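Local structure of lipoprotein (Paraburkholderia phytofirmans, 5T11) at the interface of chains A and B. The protein forms a dodecamer as the periplasmic lipoprotein PelC, which guides export of the Pel polysaccharide across the outer membrane. Numbering follows the deposited sequence. Chains: chain A/B, Uncharacterized protein.

Contact 1: the interface of chains A and B. Residues chain A 114-116, 128-130; chain B 45, 48.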
loop_
_atom_site.group_PDB
_atom_site.type_symbol
_atom_site.label_atom_id
_atom_site.label_comp_id
_atom_site.label_asym_id
_atom_site.label_seq_id
_atom_site.Cartn_x
_atom_site.Cartn_y
_atom_site.Cartn_z
ATOM N N THR A 114 27.598 24.315 9.610
ATOM C CA THR A 114 28.414 25.518 9.502
ATOM C C THR A 114 28.163 26.397 10.726
ATOM O O THR A 114 27.038 26.455 11.239
ATOM C CB THR A 114 28.091 26.284 8.198
ATOM O OG1 THR A 114 26.670 26.501 8.099
ATOM C CG2 THR A 114 28.558 25.480 6.969
ATOM N N PHE A 115 29.211 27.066 11.214
ATOM C CA PHE A 115 29.099 27.997 12.334
ATOM C C PHE A 115 29.732 29.335 11.973
ATOM O O PHE A 115 30.687 29.389 11.196
ATOM C CB PHE A 115 29.772 27.440 13.599
ATOM C CG PHE A 115 28.993 26.336 14.272
ATOM C CD1 PHE A 115 27.901 26.638 15.083
ATOM C CD2 PHE A 115 29.355 25.005 14.099
ATOM C CE1 PHE A 115 27.180 25.639 15.710
ATOM C CE2 PHE A 115 28.636 23.994 14.724
ATOM C CZ PHE A 115 27.547 24.310 15.530
ATOM N N GLU A 116 29.195 30.419 12.542
ATOM C CA GLU A 116 29.820 31.737 12.446
ATOM C C GLU A 116 29.838 32.381 13.824
ATOM O O GLU A 116 28.881 32.239 14.587
ATOM C CB GLU A 116 29.084 32.677 11.469
ATOM C CG GLU A 116 28.900 32.151 10.058
ATOM C CD GLU A 116 27.664 31.265 9.929
ATOM O OE1 GLU A 116 26.737 31.409 10.765
ATOM O OE2 GLU A 116 27.627 30.421 9.003
ATOM N N SER A 128 34.663 31.575 11.562
ATOM C CA SER A 128 33.642 30.702 10.998
ATOM C C SER A 128 34.276 29.361 10.658
ATOM O O SER A 128 35.492 29.256 10.468
ATOM C CB SER A 128 32.991 31.333 9.767
ATOM O OG SER A 128 33.952 31.582 8.757
ATOM N N ALA A 129 33.433 28.333 10.577
ATOM C CA ALA A 129 33.915 26.976 10.368
ATOM C C ALA A 129 32.825 26.124 9.739
ATOM O O ALA A 129 31.627 26.340 9.966
ATOM C CB ALA A 129 34.367 26.312 11.676
ATOM N N THR A 130 33.265 25.131 8.973
ATOM C CA THR A 130 32.395 24.138 8.368
ATOM C C THR A 130 32.909 22.763 8.741
ATOM O O THR A 130 34.119 22.514 8.690
ATOM C CB THR A 130 32.353 24.275 6.850
ATOM O OG1 THR A 130 31.896 25.588 6.510
ATOM C CG2 THR A 130 31.408 23.212 6.233
ATOM N N ASN B 45 31.078 30.392 4.054
ATOM C CA ASN B 45 32.211 29.986 4.882
ATOM C C ASN B 45 33.449 29.701 4.031
ATOM O O ASN B 45 34.572 30.007 4.447
ATOM C CB ASN B 45 31.847 28.777 5.742
ATOM C CG ASN B 45 31.239 29.176 7.093
ATOM O OD1 ASN B 45 30.827 30.326 7.293
ATOM N ND2 ASN B 45 31.195 28.226 8.030
ATOM N N ARG B 48 35.145 32.826 3.138
ATOM C CA ARG B 48 35.833 33.307 4.335
ATOM C C ARG B 48 37.085 32.493 4.614
ATOM O O ARG B 48 38.128 33.055 4.968
ATOM C CB ARG B 48 34.911 33.255 5.550
ATOM C CG ARG B 48 33.902 34.363 5.625
ATOM C CD ARG B 48 33.191 34.307 6.969
ATOM N NE ARG B 48 31.920 35.010 6.924
ATOM C CZ ARG B 48 30.739 34.417 6.885
ATOM N NH1 ARG B 48 30.661 33.093 6.914
ATOM N NH2 ARG B 48 29.636 35.158 6.843
HETATM O O HOH W 1 34.752 29.575 7.224
#

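Contact 2: the interface of chains A and B. Residues chain A 98, 110-112; chain B 101, 140-142.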
loop_
_atom_site.group_PDB
_atom_site.type_symbol
_atom_site.label_atom_id
_atom_site.label_comp_id
_atom_site.label_asym_id
_atom_site.label_seq_id
_atom_site.Cartn_x
_atom_site.Cartn_y
_atom_site.Cartn_z
ATOM N N GLU A 98 23.108 18.795 7.101
ATOM C CA GLU A 98 22.791 17.381 7.022
ATOM C C GLU A 98 22.769 16.829 8.433
ATOM O O GLU A 98 23.617 17.180 9.256
ATOM C CB GLU A 98 23.791 16.611 6.141
ATOM C CG GLU A 98 23.442 15.132 6.038
ATOM C CD GLU A 98 24.071 14.427 4.799
ATOM O OE1 GLU A 98 25.289 14.611 4.504
ATOM O OE2 GLU A 98 23.323 13.679 4.129
ATOM N N VAL A 110 25.075 10.703 9.144
ATOM C CA VAL A 110 25.838 11.744 8.462
ATOM C C VAL A 110 25.440 13.112 9.018
ATOM O O VAL A 110 24.257 13.393 9.232
ATOM C CB VAL A 110 25.624 11.690 6.934
ATOM C CG1 VAL A 110 26.305 10.447 6.345
ATOM C CG2 VAL A 110 24.141 11.645 6.619
ATOM N N VAL A 111 26.428 13.974 9.247
ATOM C CA VAL A 111 26.178 15.289 9.835
ATOM C C VAL A 111 26.962 16.331 9.050
ATOM O O VAL A 111 28.139 16.119 8.725
ATOM C CB VAL A 111 26.577 15.321 11.330
ATOM C CG1 VAL A 111 26.284 16.700 11.972
ATOM C CG2 VAL A 111 25.863 14.200 12.119
ATOM N N GLY A 112 26.312 17.452 8.738
ATOM C CA GLY A 112 27.012 18.619 8.214
ATOM C C GLY A 112 26.511 19.909 8.844
ATOM O O GLY A 112 25.293 20.139 8.884
ATOM N N TYR B 101 21.123 11.883 -2.572
ATOM C CA TYR B 101 21.652 10.532 -2.729
ATOM C C TYR B 101 20.906 9.885 -3.881
ATOM O O TYR B 101 19.693 10.070 -4.027
ATOM C CB TYR B 101 21.497 9.682 -1.460
ATOM C CG TYR B 101 22.275 10.202 -0.262
ATOM C CD1 TYR B 101 23.620 9.877 -0.092
ATOM C CD2 TYR B 101 21.669 11.029 0.698
ATOM C CE1 TYR B 101 24.354 10.349 0.992
ATOM C CE2 TYR B 101 22.407 11.513 1.802
ATOM C CZ TYR B 101 23.751 11.166 1.933
ATOM O OH TYR B 101 24.509 11.626 2.996
ATOM N N GLY B 140 29.229 10.955 2.525
ATOM C CA GLY B 140 28.138 11.808 2.955
ATOM C C GLY B 140 27.873 12.895 1.934
ATOM O O GLY B 140 28.802 13.477 1.363
ATOM N N LEU B 141 26.586 13.154 1.695
ATOM C CA LEU B 141 26.209 14.234 0.790
ATOM C C LEU B 141 26.853 15.556 1.211
ATOM O O LEU B 141 27.456 16.257 0.389
ATOM C CB LEU B 141 24.685 14.348 0.755
ATOM C CG LEU B 141 24.049 15.456 -0.080
ATOM C CD1 LEU B 141 24.617 15.461 -1.495
ATOM C CD2 LEU B 141 22.541 15.260 -0.115
ATOM N N SER B 142 26.737 15.923 2.492
ATOM C CA SER B 142 27.327 17.202 2.884
ATOM C C SER B 142 28.855 17.196 2.754
ATOM O O SER B 142 29.436 18.228 2.410
ATOM C CB SER B 142 26.891 17.594 4.305
ATOM O OG SER B 142 27.257 16.614 5.269
#

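Contact 1: the interface of chains A and B
B:Asn45, on helix 35-49 of chain B, points its amide at A:Thr130 and the neighbouring backbone of chain A, where strands 109-119 and 125-134 run side by side. The contact hides 89 Å² of its surface.

Among direct polar contacts, ND2 of the B:Asn45 amide donates to the hydroxyl OG1 of A:Thr130 at 3.1 Å, with 153° at the hydrogen. The acceptor lies 11° out of the amide plane, so the bond should restrain rotation of that plane. OG1 sits beside its own backbone N and anti to the carbonyl carbon (chi1 -59°), which directs it to this amide. A weak bond joins ND2 to the carbonyl O of A:Phe115 at 3.4 Å. The carbonyl O of A:Ala129 is closer to ND2, at 2.7 Å, but neither amide hydrogen is aimed at it, so the short approach is not counted as a hydrogen bond.

A water-mediated link joins the chains: OG of A:Ser128 lies 2.6 Å from water 1, which in turn pairs with the backbone O of B:Asn45.

Packing and charge complete the patch. CB of A:Ser128 meets OD1 of B:Asn45 at 3.4 Å, while CD of B:Arg48 comes 3.3 Å from the A:Ser128 hydroxyl OG. OE2 of A:Glu116 and NH1 of B:Arg48 are 4.6 Å apart, too far for a salt bridge, although their opposite charges may attract.

The site docks a helix of one protomer onto the sheet of the next within the PelC dodecamer.

Contact 2: the interface of chains A and B
The carboxylate of A:Glu98 and the phenol ring of B:Tyr101 approach from opposite directions in this LpoB-family protein, their planes 30° apart. The backbone N of B:Ser142 and CB of B:Leu141 lie off to one side of the carboxylate plane, beyond its oxygens. CG2 of A:Val110, from A:Glu98's own chain, covers the opposite face, and the B:Tyr101 hydroxyl sits near the plane, tilted to that side. OE2 of A:Glu98 lies close to the ring plane, 3.3 Å from CE2 and beside the hydroxyl, not over a face.

The carboxylate caps the N-terminal end of chain B's helix 141-152. OE1 accepts twice: from the backbone N of B:Ser142 at 2.8 Å, met 40° out of the carboxylate plane, and from its side-chain OG at 2.9 Å on the anti lone pair. The B:Ser142 hydroxyl lies between its backbone N and carbonyl carbon (chi1 59°), which brings OG and N to the same oxygen.

The other oxygen, OE2, takes the phenol OH of B:Tyr101 at 2.6 Å on its syn side, tilted out of the carboxylate plane. That OH also accepts from the backbone N of B:Leu141 at 2.9 Å, which should hold the phenol in place. Bonds at both oxygens should fix the carboxylate's rotation, and the helix end would probably stabilise its negative charge.

An aliphatic contact flanks the cluster: CB of A:Glu98 lies 3.7 Å from CB of B:Ser142.

The C-alpha centres of contact 1 and contact 2 are about 16 Å apart, and no residue belongs to both. Strand 109-119 of chain A is common to them, with A:Val110 to A:Gly112 at one site and A:Thr114 to A:Glu116 at the other. Two helices of chain B meet the same sheet, each touching that strand but gripped mainly by neighbouring strands, 125-134 in contact 1 and 98-99 in contact 2. Such spacing should limit tilting between protomers. Chain A offers strands and chain B mainly helices, so unlike surfaces meet, as repetition round a dodecamer would require if the same pairing recurs.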